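PDB 5NNP: N-terminal acetyltransferase-like protein from Chaetomium thermophilum, which probably serves as the TPR-rich auxiliary subunit of a NatA-type N-terminal acetyltransferase complex. Local coordinates for residues H331-S336 / L375-Q380; H381-M386 / K414-K419; A425-T430 / A449-R454; G675-F680 / L710-K715. One frame throughout, in Å; residues are numbered along the deposited sequence.

From the N terminus, interaction 1 comes first and closes a loop over helix 336-352, joining the turn before that helix to helix 369-381. Interaction 2 starts where helix 369-381 ends and spans helix 390-403 to reach helix 408-421. Interaction 3 pairs the next two helices, 424-436 and 442-454. Interaction 4, far along the chain, joins helices 673-685 and 707-723 across helix 689-702. All four are in series; none nest or cross. The first three form a continuous row: Tyr333 OH bonds to His381 ND1 between interactions 1 and 2, and interactions 2 and 3 share a phosphate ion. Interaction 4 stands apart, its nearest atoms about 18 Å from interaction 3.

Interaction 1 of 4, residues H331-S336 / L375-Q380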
# COMPACT_ATOMS: atom_id res chain seq x y z
N HIS A 331 8.12 -6.06 -22.18
CA HIS A 331 7.31 -7.20 -21.77
C HIS A 331 7.18 -8.25 -22.87
O HIS A 331 6.87 -9.41 -22.58
CB HIS A 331 5.91 -6.74 -21.35
CG HIS A 331 5.10 -6.17 -22.47
ND1 HIS A 331 5.27 -4.88 -22.94
CD2 HIS A 331 4.11 -6.71 -23.22
CE1 HIS A 331 4.42 -4.66 -23.93
NE2 HIS A 331 3.71 -5.75 -24.12
N LEU A 332 7.38 -7.85 -24.12
CA LEU A 332 7.29 -8.76 -25.27
C LEU A 332 8.54 -9.62 -25.45
O LEU A 332 8.53 -10.60 -26.18
CB LEU A 332 7.04 -7.99 -26.56
CG LEU A 332 5.72 -7.23 -26.72
CD1 LEU A 332 5.80 -6.34 -27.93
CD2 LEU A 332 4.56 -8.20 -26.85
N TYR A 333 9.62 -9.23 -24.78
CA TYR A 333 10.93 -9.85 -24.98
C TYR A 333 11.00 -11.30 -24.46
O TYR A 333 12.04 -11.95 -24.56
CB TYR A 333 12.02 -8.99 -24.33
CG TYR A 333 12.49 -7.85 -25.20
CD1 TYR A 333 11.60 -7.14 -26.00
CD2 TYR A 333 13.83 -7.47 -25.23
CE1 TYR A 333 12.02 -6.09 -26.80
CE2 TYR A 333 14.27 -6.42 -26.02
CZ TYR A 333 13.36 -5.73 -26.81
OH TYR A 333 13.78 -4.70 -27.61
N SER A 334 9.89 -11.80 -23.92
CA SER A 334 9.83 -13.20 -23.49
C SER A 334 9.86 -14.08 -24.73
O SER A 334 10.37 -15.20 -24.69
CB SER A 334 8.58 -13.47 -22.64
OG SER A 334 7.38 -13.36 -23.39
N ASP A 335 9.30 -13.57 -25.82
CA ASP A 335 9.31 -14.25 -27.11
C ASP A 335 10.57 -13.83 -27.88
O ASP A 335 10.76 -12.65 -28.19
CB ASP A 335 8.04 -13.91 -27.89
CG ASP A 335 7.97 -14.61 -29.24
OD1 ASP A 335 8.95 -14.51 -30.02
OD2 ASP A 335 6.94 -15.26 -29.53
N SER A 336 11.42 -14.80 -28.17
CA SER A 336 12.68 -14.53 -28.84
C SER A 336 12.48 -13.81 -30.17
O SER A 336 13.18 -12.84 -30.48
CB SER A 336 13.44 -15.84 -29.06
OG SER A 336 14.80 -15.58 -29.34
N LEU A 375 18.41 5.15 -31.49
CA LEU A 375 19.71 4.77 -30.95
C LEU A 375 19.56 4.46 -29.47
O LEU A 375 20.15 3.51 -28.95
CB LEU A 375 20.76 5.88 -31.18
CG LEU A 375 21.23 6.15 -32.62
CD1 LEU A 375 22.10 7.39 -32.66
CD2 LEU A 375 22.01 4.96 -33.20
N TYR A 376 18.74 5.25 -28.78
CA TYR A 376 18.47 5.03 -27.37
C TYR A 376 17.72 3.73 -27.12
O TYR A 376 17.93 3.08 -26.09
CB TYR A 376 17.66 6.20 -26.80
CG TYR A 376 17.43 6.10 -25.31
CD1 TYR A 376 18.50 6.07 -24.43
CD2 TYR A 376 16.15 6.04 -24.79
CE1 TYR A 376 18.29 5.98 -23.06
CE2 TYR A 376 15.94 5.95 -23.43
CZ TYR A 376 17.01 5.92 -22.57
OH TYR A 376 16.80 5.84 -21.22
N TYR A 377 16.82 3.37 -28.04
CA TYR A 377 16.10 2.11 -27.92
C TYR A 377 17.09 0.95 -28.02
O TYR A 377 17.02 -0.02 -27.26
CB TYR A 377 15.02 1.95 -28.99
CG TYR A 377 14.22 0.66 -28.85
CD1 TYR A 377 14.72 -0.55 -29.34
CD2 TYR A 377 12.98 0.65 -28.24
CE1 TYR A 377 13.99 -1.73 -29.21
CE2 TYR A 377 12.25 -0.50 -28.11
CZ TYR A 377 12.75 -1.69 -28.59
OH TYR A 377 12.01 -2.85 -28.46
N LEU A 378 18.00 1.07 -28.97
CA LEU A 378 18.97 0.02 -29.18
C LEU A 378 19.92 -0.08 -27.99
O LEU A 378 20.36 -1.17 -27.63
CB LEU A 378 19.73 0.26 -30.47
CG LEU A 378 18.93 -0.09 -31.72
CD1 LEU A 378 19.50 0.58 -32.95
CD2 LEU A 378 18.87 -1.60 -31.90
N ALA A 379 20.21 1.06 -27.36
CA ALA A 379 21.12 1.08 -26.22
C ALA A 379 20.51 0.26 -25.10
O ALA A 379 21.18 -0.54 -24.45
CB ALA A 379 21.37 2.49 -25.75
N GLN A 380 19.22 0.46 -24.90
CA GLN A 380 18.51 -0.21 -23.84
C GLN A 380 18.27 -1.68 -24.15
O GLN A 380 18.34 -2.52 -23.26
CB GLN A 380 17.19 0.51 -23.56
CG GLN A 380 17.43 1.77 -22.78
CD GLN A 380 16.17 2.46 -22.42
OE1 GLN A 380 15.41 2.91 -23.29
NE2 GLN A 380 15.90 2.55 -21.14
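Tyr377, on helix 369-381, and Tyr333, in the loop ahead of helix 336-352, make this buried contact entirely between their side chains. Along segment 375-380, Leu375 and Tyr376 come first and serve other neighbours, Leu375 packing on Leu350 and Tyr376 bonding to Thr413 through its hydroxyl. Tyr377 is the residue that crosses. With CG anti to the backbone N (chi1 -178°), its ring is carried off the helix flank, and the ring of Tyr333 approaches from the opposite direction. Tyr377 OH and Tyr333 OH are 2.7 Å apart and hydrogen-bonded; either may be the donor. The rings do not stack: Tyr377 OH lies at the edge of the Tyr333 ring, near its plane, and Tyr333 OH meets the Tyr377 ring obliquely. Tyr333 CZ and Tyr377 CZ stay 4.5 Å apart. Tyr333 OH is also hydrogen-bonded to His381 ND1, so two polar partners hold this buried hydroxyl. Gln380 closes the segment, and its CA, 12.3 Å from Tyr333 CA, is the nearest of segment 375-380, so between the two segments only the long phenol side chains bridge the gap. Helix 369-381, whose residues from 374 on open the predicted TPR at 374-407, thus lies between helix 336-352, which lends Leu342 to both tyrosines, and helix 390-403, while Phe326 of helix 325-329 meets both rings edge-to-face.

Interaction 2 of 4, residues H381-M386 / K414-K419. With PO4 (phosphate ion), chain U.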
# COMPACT_ATOMS: atom_id res chain seq x y z
N HIS A 381 17.98 -1.97 -25.42
CA HIS A 381 17.81 -3.35 -25.87
C HIS A 381 18.99 -4.21 -25.43
O HIS A 381 18.82 -5.24 -24.79
CB HIS A 381 17.68 -3.40 -27.40
CG HIS A 381 17.48 -4.78 -27.95
ND1 HIS A 381 16.23 -5.29 -28.24
CD2 HIS A 381 18.37 -5.73 -28.31
CE1 HIS A 381 16.36 -6.51 -28.72
NE2 HIS A 381 17.65 -6.80 -28.78
N TYR A 382 20.19 -3.75 -25.76
CA TYR A 382 21.38 -4.53 -25.51
C TYR A 382 21.90 -4.36 -24.09
O TYR A 382 22.89 -4.98 -23.70
CB TYR A 382 22.44 -4.14 -26.53
CG TYR A 382 22.07 -4.64 -27.89
CD1 TYR A 382 22.16 -6.00 -28.20
CD2 TYR A 382 21.60 -3.78 -28.86
CE1 TYR A 382 21.81 -6.48 -29.44
CE2 TYR A 382 21.25 -4.24 -30.11
CZ TYR A 382 21.36 -5.60 -30.39
OH TYR A 382 21.00 -6.06 -31.64
N ASN A 383 21.21 -3.55 -23.30
CA ASN A 383 21.51 -3.46 -21.88
C ASN A 383 20.59 -4.40 -21.09
O ASN A 383 20.91 -4.84 -19.98
CB ASN A 383 21.35 -2.02 -21.40
CG ASN A 383 21.99 -1.79 -20.06
OD1 ASN A 383 22.96 -2.47 -19.69
ND2 ASN A 383 21.45 -0.83 -19.31
N TYR A 384 19.44 -4.71 -21.68
CA TYR A 384 18.44 -5.55 -21.05
C TYR A 384 18.95 -7.00 -20.90
O TYR A 384 19.60 -7.54 -21.80
CB TYR A 384 17.14 -5.51 -21.86
CG TYR A 384 15.93 -6.03 -21.14
CD1 TYR A 384 15.49 -5.43 -19.97
CD2 TYR A 384 15.22 -7.11 -21.63
CE1 TYR A 384 14.38 -5.90 -19.30
CE2 TYR A 384 14.10 -7.58 -20.97
CZ TYR A 384 13.69 -6.98 -19.80
OH TYR A 384 12.58 -7.44 -19.14
N TYR A 385 18.65 -7.62 -19.77
CA TYR A 385 19.27 -8.88 -19.43
C TYR A 385 18.82 -10.01 -20.35
O TYR A 385 19.49 -11.05 -20.48
CB TYR A 385 18.97 -9.23 -17.97
CG TYR A 385 17.55 -9.70 -17.72
CD1 TYR A 385 16.54 -8.79 -17.44
CD2 TYR A 385 17.23 -11.06 -17.75
CE1 TYR A 385 15.24 -9.22 -17.21
CE2 TYR A 385 15.94 -11.50 -17.52
CZ TYR A 385 14.95 -10.58 -17.25
OH TYR A 385 13.67 -11.02 -17.02
N MET A 386 17.70 -9.80 -21.02
CA MET A 386 17.14 -10.82 -21.89
C MET A 386 17.82 -10.81 -23.25
O MET A 386 17.78 -11.79 -23.99
CB MET A 386 15.64 -10.62 -22.05
CG MET A 386 14.88 -10.65 -20.73
SD MET A 386 13.38 -11.65 -20.84
CE MET A 386 14.06 -13.15 -21.56
N LYS A 414 23.57 5.01 -19.72
CA LYS A 414 25.00 4.76 -19.79
C LYS A 414 25.55 4.26 -18.46
O LYS A 414 26.26 3.25 -18.41
CB LYS A 414 25.73 6.03 -20.20
CG LYS A 414 27.20 5.81 -20.46
CD LYS A 414 27.81 7.01 -21.09
CE LYS A 414 29.09 7.35 -20.40
NZ LYS A 414 29.87 8.25 -21.27
N ALA A 415 25.23 5.00 -17.40
CA ALA A 415 25.57 4.60 -16.04
C ALA A 415 25.11 3.18 -15.72
O ALA A 415 25.80 2.44 -15.02
CB ALA A 415 24.96 5.59 -15.03
N ARG A 416 23.94 2.80 -16.22
CA ARG A 416 23.36 1.50 -15.90
C ARG A 416 24.15 0.39 -16.58
O ARG A 416 24.24 -0.73 -16.06
CB ARG A 416 21.89 1.45 -16.33
CG ARG A 416 21.18 0.16 -15.96
CD ARG A 416 19.70 0.21 -16.34
NE ARG A 416 18.93 1.08 -15.45
CZ ARG A 416 18.55 2.32 -15.75
NH1 ARG A 416 18.87 2.85 -16.93
NH2 ARG A 416 17.84 3.03 -14.88
N ILE A 417 24.74 0.70 -17.73
CA ILE A 417 25.58 -0.25 -18.44
C ILE A 417 26.86 -0.49 -17.65
O ILE A 417 27.31 -1.64 -17.46
CB ILE A 417 25.89 0.26 -19.86
CG1 ILE A 417 24.58 0.47 -20.63
CG2 ILE A 417 26.79 -0.70 -20.62
CD1 ILE A 417 24.74 0.96 -22.04
N PHE A 418 27.43 0.60 -17.15
CA PHE A 418 28.59 0.51 -16.27
C PHE A 418 28.27 -0.36 -15.07
O PHE A 418 29.01 -1.29 -14.76
CB PHE A 418 29.04 1.88 -15.80
CG PHE A 418 29.68 2.70 -16.88
CD1 PHE A 418 30.34 2.08 -17.93
CD2 PHE A 418 29.62 4.08 -16.85
CE1 PHE A 418 30.94 2.82 -18.92
CE2 PHE A 418 30.21 4.83 -17.84
CZ PHE A 418 30.87 4.20 -18.88
N LYS A 419 27.15 -0.05 -14.41
CA LYS A 419 26.66 -0.90 -13.33
C LYS A 419 26.70 -2.38 -13.72
O LYS A 419 27.28 -3.19 -13.00
CB LYS A 419 25.23 -0.50 -12.94
CG LYS A 419 24.77 -1.15 -11.63
CD LYS A 419 23.28 -1.03 -11.41
CE LYS A 419 22.55 -2.19 -12.05
NZ LYS A 419 21.06 -2.08 -11.92
P PO4 U . 18.34 0.78 -11.73
O1 PO4 U . 19.73 1.20 -12.11
O2 PO4 U . 18.29 -0.73 -11.68
O3 PO4 U . 17.96 1.33 -10.37
O4 PO4 U . 17.37 1.32 -12.76
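Asn383 lays its amide across the side chain of Arg416 at about a right angle, with the amide and guanidinium planes 53° apart. The touching is done by the nitrogen end: Asn383 ND2 rests against the aliphatic stem of Arg416, 3.5 Å from CG and 3.6 Å from CD. The other end of the amide faces the neighbouring residue, Asn383 OD1 lying 3.5 Å from Ile417 CG1. These are packing contacts; the polar partner of OD1 is His420 ND1, one turn further along the same helix. The contact brings the loop between helices 369-381 and 390-403, in a predicted TPR, against helix 408-421, the helix that follows the repeat. Asn383 and Ile417 are buried here, and Ile417 also packs on Ala393 and Val397 of helix 390-403. Beyond the Asn383 contact the Arg416 chain bends at chi3 (-73°), and its guanidinium offers an N-H edge to a phosphate ion, probably from the crystallisation liquor. Phosphate O4, near the guanidinium plane, accepts from Arg416 NE at 3.1 Å and from Arg416 NH2 at 2.8 Å, the latter bond being fairly straight (157°). Lys419 NZ comes within 3.1 Å of phosphate O2, and Lys450 NZ bonds to the same ion.

Interaction 3 of 4, residues A425-T430 / A449-R454. With PO4 (phosphate ion), chain U.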
# COMPACT_ATOMS: atom_id res chain seq x y z
N ALA A 425 31.81 2.49 -9.25
CA ALA A 425 32.38 3.83 -9.20
C ALA A 425 32.00 4.64 -10.43
O ALA A 425 31.39 5.71 -10.33
CB ALA A 425 33.89 3.76 -9.07
N LYS A 426 32.35 4.12 -11.59
CA LYS A 426 32.02 4.76 -12.86
C LYS A 426 30.51 4.98 -12.98
O LYS A 426 30.06 6.01 -13.50
CB LYS A 426 32.52 3.92 -14.03
CG LYS A 426 32.93 4.71 -15.24
CD LYS A 426 33.20 3.78 -16.41
CE LYS A 426 34.07 4.41 -17.46
NZ LYS A 426 35.50 4.36 -17.04
N ALA A 427 29.73 4.03 -12.49
CA ALA A 427 28.27 4.11 -12.58
C ALA A 427 27.72 5.26 -11.73
O ALA A 427 26.80 5.95 -12.15
CB ALA A 427 27.63 2.78 -12.17
N ALA A 428 28.28 5.46 -10.54
CA ALA A 428 27.81 6.55 -9.68
C ALA A 428 28.29 7.91 -10.21
O ALA A 428 27.56 8.89 -10.20
CB ALA A 428 28.28 6.33 -8.23
N GLU A 429 29.52 7.96 -10.70
CA GLU A 429 30.01 9.20 -11.29
C GLU A 429 29.13 9.63 -12.47
O GLU A 429 28.79 10.80 -12.60
CB GLU A 429 31.46 9.04 -11.72
CG GLU A 429 32.10 10.34 -12.22
CD GLU A 429 33.55 10.17 -12.67
OE1 GLU A 429 34.03 9.02 -12.75
OE2 GLU A 429 34.21 11.20 -12.94
N THR A 430 28.74 8.67 -13.32
CA THR A 430 27.96 8.97 -14.51
C THR A 430 26.50 9.32 -14.19
O THR A 430 25.91 10.21 -14.81
CB THR A 430 28.00 7.80 -15.50
OG1 THR A 430 29.33 7.69 -16.02
CG2 THR A 430 27.05 8.02 -16.66
N ALA A 449 21.64 9.21 -5.91
CA ALA A 449 21.81 8.80 -4.51
C ALA A 449 21.88 7.27 -4.36
O ALA A 449 22.69 6.75 -3.60
CB ALA A 449 20.69 9.36 -3.66
N LYS A 450 21.01 6.56 -5.07
CA LYS A 450 20.96 5.11 -4.99
C LYS A 450 22.27 4.52 -5.48
O LYS A 450 22.88 3.68 -4.81
CB LYS A 450 19.79 4.55 -5.80
CG LYS A 450 19.72 3.03 -5.84
CD LYS A 450 18.72 2.55 -6.88
CE LYS A 450 18.64 1.03 -6.97
NZ LYS A 450 17.47 0.60 -7.78
N TYR A 451 22.70 4.99 -6.65
CA TYR A 451 23.97 4.54 -7.22
C TYR A 451 25.16 4.83 -6.29
O TYR A 451 26.08 4.03 -6.19
CB TYR A 451 24.17 5.18 -8.60
CG TYR A 451 23.55 4.33 -9.68
CD1 TYR A 451 22.26 3.85 -9.53
CD2 TYR A 451 24.25 3.99 -10.83
CE1 TYR A 451 21.68 3.06 -10.50
CE2 TYR A 451 23.67 3.20 -11.80
CZ TYR A 451 22.39 2.74 -11.63
OH TYR A 451 21.80 1.94 -12.59
N GLN A 452 25.12 5.95 -5.59
CA GLN A 452 26.18 6.27 -4.65
C GLN A 452 26.17 5.30 -3.46
O GLN A 452 27.23 4.83 -3.02
CB GLN A 452 26.06 7.73 -4.21
CG GLN A 452 26.43 8.70 -5.35
CD GLN A 452 26.01 10.14 -5.10
OE1 GLN A 452 25.27 10.43 -4.15
NE2 GLN A 452 26.48 11.05 -5.95
N LEU A 453 24.97 4.99 -2.95
CA LEU A 453 24.84 3.98 -1.91
C LEU A 453 25.28 2.60 -2.41
O LEU A 453 25.90 1.84 -1.68
CB LEU A 453 23.40 3.91 -1.40
CG LEU A 453 22.87 5.15 -0.69
CD1 LEU A 453 21.41 4.98 -0.38
CD2 LEU A 453 23.64 5.42 0.58
N ARG A 454 24.95 2.29 -3.66
CA ARG A 454 25.43 1.05 -4.26
C ARG A 454 26.96 1.03 -4.32
O ARG A 454 27.57 -0.03 -4.32
CB ARG A 454 24.85 0.86 -5.66
CG ARG A 454 23.37 0.53 -5.67
CD ARG A 454 23.10 -0.73 -4.87
NE ARG A 454 21.68 -1.05 -4.80
CZ ARG A 454 21.02 -1.75 -5.72
NH1 ARG A 454 21.63 -2.18 -6.80
NH2 ARG A 454 19.73 -2.01 -5.55
P PO4 U . 18.34 0.78 -11.73
O1 PO4 U . 19.73 1.20 -12.11
O2 PO4 U . 18.29 -0.73 -11.68
O3 PO4 U . 17.96 1.33 -10.37
O4 PO4 U . 17.37 1.32 -12.76
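In an antiparallel pair of consecutive helices, the repeating element of an alpha solenoid, Ala427 and Ala428 of helix 424-436 pack on Tyr451 and Gln452 of helix 442-454. The segment axes approach to 8.4 Å with an angle of 159° between their directions, and the alanines let the backbones close in: the CA atoms of Ala428 and Tyr451 are 5.0 Å apart. Tyr451 presents the edge of its ring to the first helix, CD2 lying 3.5 Å from Ala427 O and 3.8 Å from Ala427 CB. One residue on, Ala428 CB sits 4.3 Å from Tyr451 CB and 4.2 Å from Gln452 CG, while the Gln452 amide continues past it to bond with Thr464. Within helix 424-436, Lys426 O accepts from Thr430 N and, at 3.1 Å, from Thr430 OG1, the two reaching it from opposite faces of its plane.

Lys450 leaves helix 442-454 fully extended, with CG anti to the backbone N (chi1 176°), and its NZ donates at 2.7 Å to O3 of a phosphate ion that probably came from the crystallisation liquor; Arg416 of helix 408-421 grips the same ion. On the way, Lys450 CE passes over one face of the Arg454 guanidinium. A methionine in place of Lys450 would probably leave phosphate O3 without this donor and the anion with less positive charge around it. Helices paired antiparallel through small residues, each pair stacked on the next, are the architecture of the TPR clan to which this auxiliary-subunit family belongs.

Interaction 4 of 4, residues G675-F680 / L710-K715; sequences GQIAGF and LEQAAK
The Phe680 ring carries Gln712 CB over one face, a CH-pi contact with CB 3.7 Å from the ring centroid, and meets Lys715 at its edge, where Lys715 CE lies near the ring plane and 4.3 Å from Phe680 CE1. The rest of the Gln712 chain runs on along the ring, the two side chains sliding past each other in opposite directions, and the amide is turned 29° from the ring plane. Gln712 CG and CD each lie 3.5 Å from Phe680 CD1. At the far end of the ring, Phe680 CZ approaches the backbone carbonyl, 3.3 Å from Gln712 O. Phe680 gets there because its CG is anti to the backbone N, which sends the ring off helix 673-685 toward helix 707-723.

The extended Gln712 chain delivers its amide to the first helix, where Gln712 NE2 donates to Ile677 O at 2.9 Å, with an N-H...O angle of 144° and tilted out of the carbonyl plane. The same nitrogen is also hydrogen-bonded to Glu681 OE2, so two oxygens of helix 673-685 fix the turn of the amide. An alanine at Gln712 would keep CB over the ring but would probably leave Ile677 O and Glu681 without this donor and open a gap beside Phe680.

The two segments run roughly parallel, 25° apart, with axes 11.1 Å from each other at closest, a next-but-one packing consistent with the chain's alpha-solenoid build. Helix 689-702, which links them in sequence, packs on Phe680 through Leu696, and helix 554-572 touches helix 673-685 at Ala678.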
# COMPACT_ATOMS: atom_id res chain seq x y z
N GLY A 675 12.86 -16.40 3.36
CA GLY A 675 12.36 -16.29 4.72
C GLY A 675 12.43 -17.60 5.48
O GLY A 675 12.88 -17.64 6.62
N GLN A 676 11.99 -18.69 4.84
CA GLN A 676 12.03 -20.03 5.43
C GLN A 676 13.46 -20.53 5.71
O GLN A 676 13.73 -21.16 6.74
CB GLN A 676 11.32 -21.03 4.52
CG GLN A 676 9.85 -20.70 4.32
CD GLN A 676 9.08 -20.81 5.62
OE1 GLN A 676 9.65 -21.22 6.64
NE2 GLN A 676 7.79 -20.46 5.60
N ILE A 677 14.36 -20.24 4.79
CA ILE A 677 15.76 -20.59 4.96
C ILE A 677 16.35 -19.83 6.14
O ILE A 677 17.10 -20.40 6.94
CB ILE A 677 16.57 -20.30 3.68
CG1 ILE A 677 16.04 -21.14 2.52
CG2 ILE A 677 18.04 -20.59 3.91
CD1 ILE A 677 16.58 -20.71 1.16
N ALA A 678 16.01 -18.54 6.24
CA ALA A 678 16.51 -17.70 7.32
C ALA A 678 15.91 -18.10 8.66
O ALA A 678 16.60 -18.08 9.68
CB ALA A 678 16.23 -16.23 7.03
N GLY A 679 14.63 -18.45 8.65
CA GLY A 679 13.98 -18.97 9.84
C GLY A 679 14.68 -20.22 10.36
O GLY A 679 14.92 -20.36 11.56
N PHE A 680 15.01 -21.13 9.45
CA PHE A 680 15.68 -22.36 9.84
C PHE A 680 16.98 -22.06 10.60
O PHE A 680 17.22 -22.59 11.69
CB PHE A 680 15.96 -23.23 8.63
CG PHE A 680 16.63 -24.52 8.98
CD1 PHE A 680 18.01 -24.59 9.13
CD2 PHE A 680 15.89 -25.67 9.17
CE1 PHE A 680 18.63 -25.77 9.46
CE2 PHE A 680 16.50 -26.86 9.50
CZ PHE A 680 17.88 -26.91 9.65
N LEU A 710 18.57 -28.39 0.98
CA LEU A 710 19.23 -29.69 0.99
C LEU A 710 20.32 -29.72 2.05
O LEU A 710 20.47 -30.70 2.79
CB LEU A 710 19.83 -30.00 -0.38
CG LEU A 710 18.78 -30.25 -1.47
CD1 LEU A 710 19.45 -30.52 -2.81
CD2 LEU A 710 17.86 -31.40 -1.06
N GLU A 711 21.06 -28.62 2.12
CA GLU A 711 22.11 -28.43 3.12
C GLU A 711 21.55 -28.41 4.54
O GLU A 711 22.03 -29.13 5.42
CB GLU A 711 22.86 -27.14 2.83
CG GLU A 711 24.16 -26.99 3.57
CD GLU A 711 24.79 -25.64 3.36
OE1 GLU A 711 24.12 -24.62 3.67
OE2 GLU A 711 25.94 -25.60 2.86
N GLN A 712 20.52 -27.59 4.76
CA GLN A 712 19.87 -27.50 6.06
C GLN A 712 19.20 -28.82 6.45
O GLN A 712 19.18 -29.19 7.62
CB GLN A 712 18.85 -26.36 6.07
CG GLN A 712 19.48 -24.97 5.95
CD GLN A 712 18.45 -23.87 5.73
OE1 GLN A 712 17.36 -24.13 5.22
NE2 GLN A 712 18.78 -22.64 6.11
N ALA A 713 18.67 -29.54 5.46
CA ALA A 713 18.06 -30.85 5.71
C ALA A 713 19.11 -31.82 6.28
O ALA A 713 18.87 -32.53 7.26
CB ALA A 713 17.45 -31.42 4.44
N ALA A 714 20.28 -31.83 5.65
CA ALA A 714 21.36 -32.68 6.10
C ALA A 714 21.94 -32.20 7.43
O ALA A 714 22.34 -33.01 8.27
CB ALA A 714 22.46 -32.74 5.04
N LYS A 715 21.98 -30.89 7.63
CA LYS A 715 22.55 -30.32 8.85
C LYS A 715 21.65 -30.63 10.05
O LYS A 715 22.12 -30.85 11.16
CB LYS A 715 22.75 -28.80 8.70
CG LYS A 715 23.58 -28.15 9.81
CD LYS A 715 24.05 -26.75 9.39
CE LYS A 715 22.88 -25.82 9.02
NZ LYS A 715 23.29 -24.47 8.52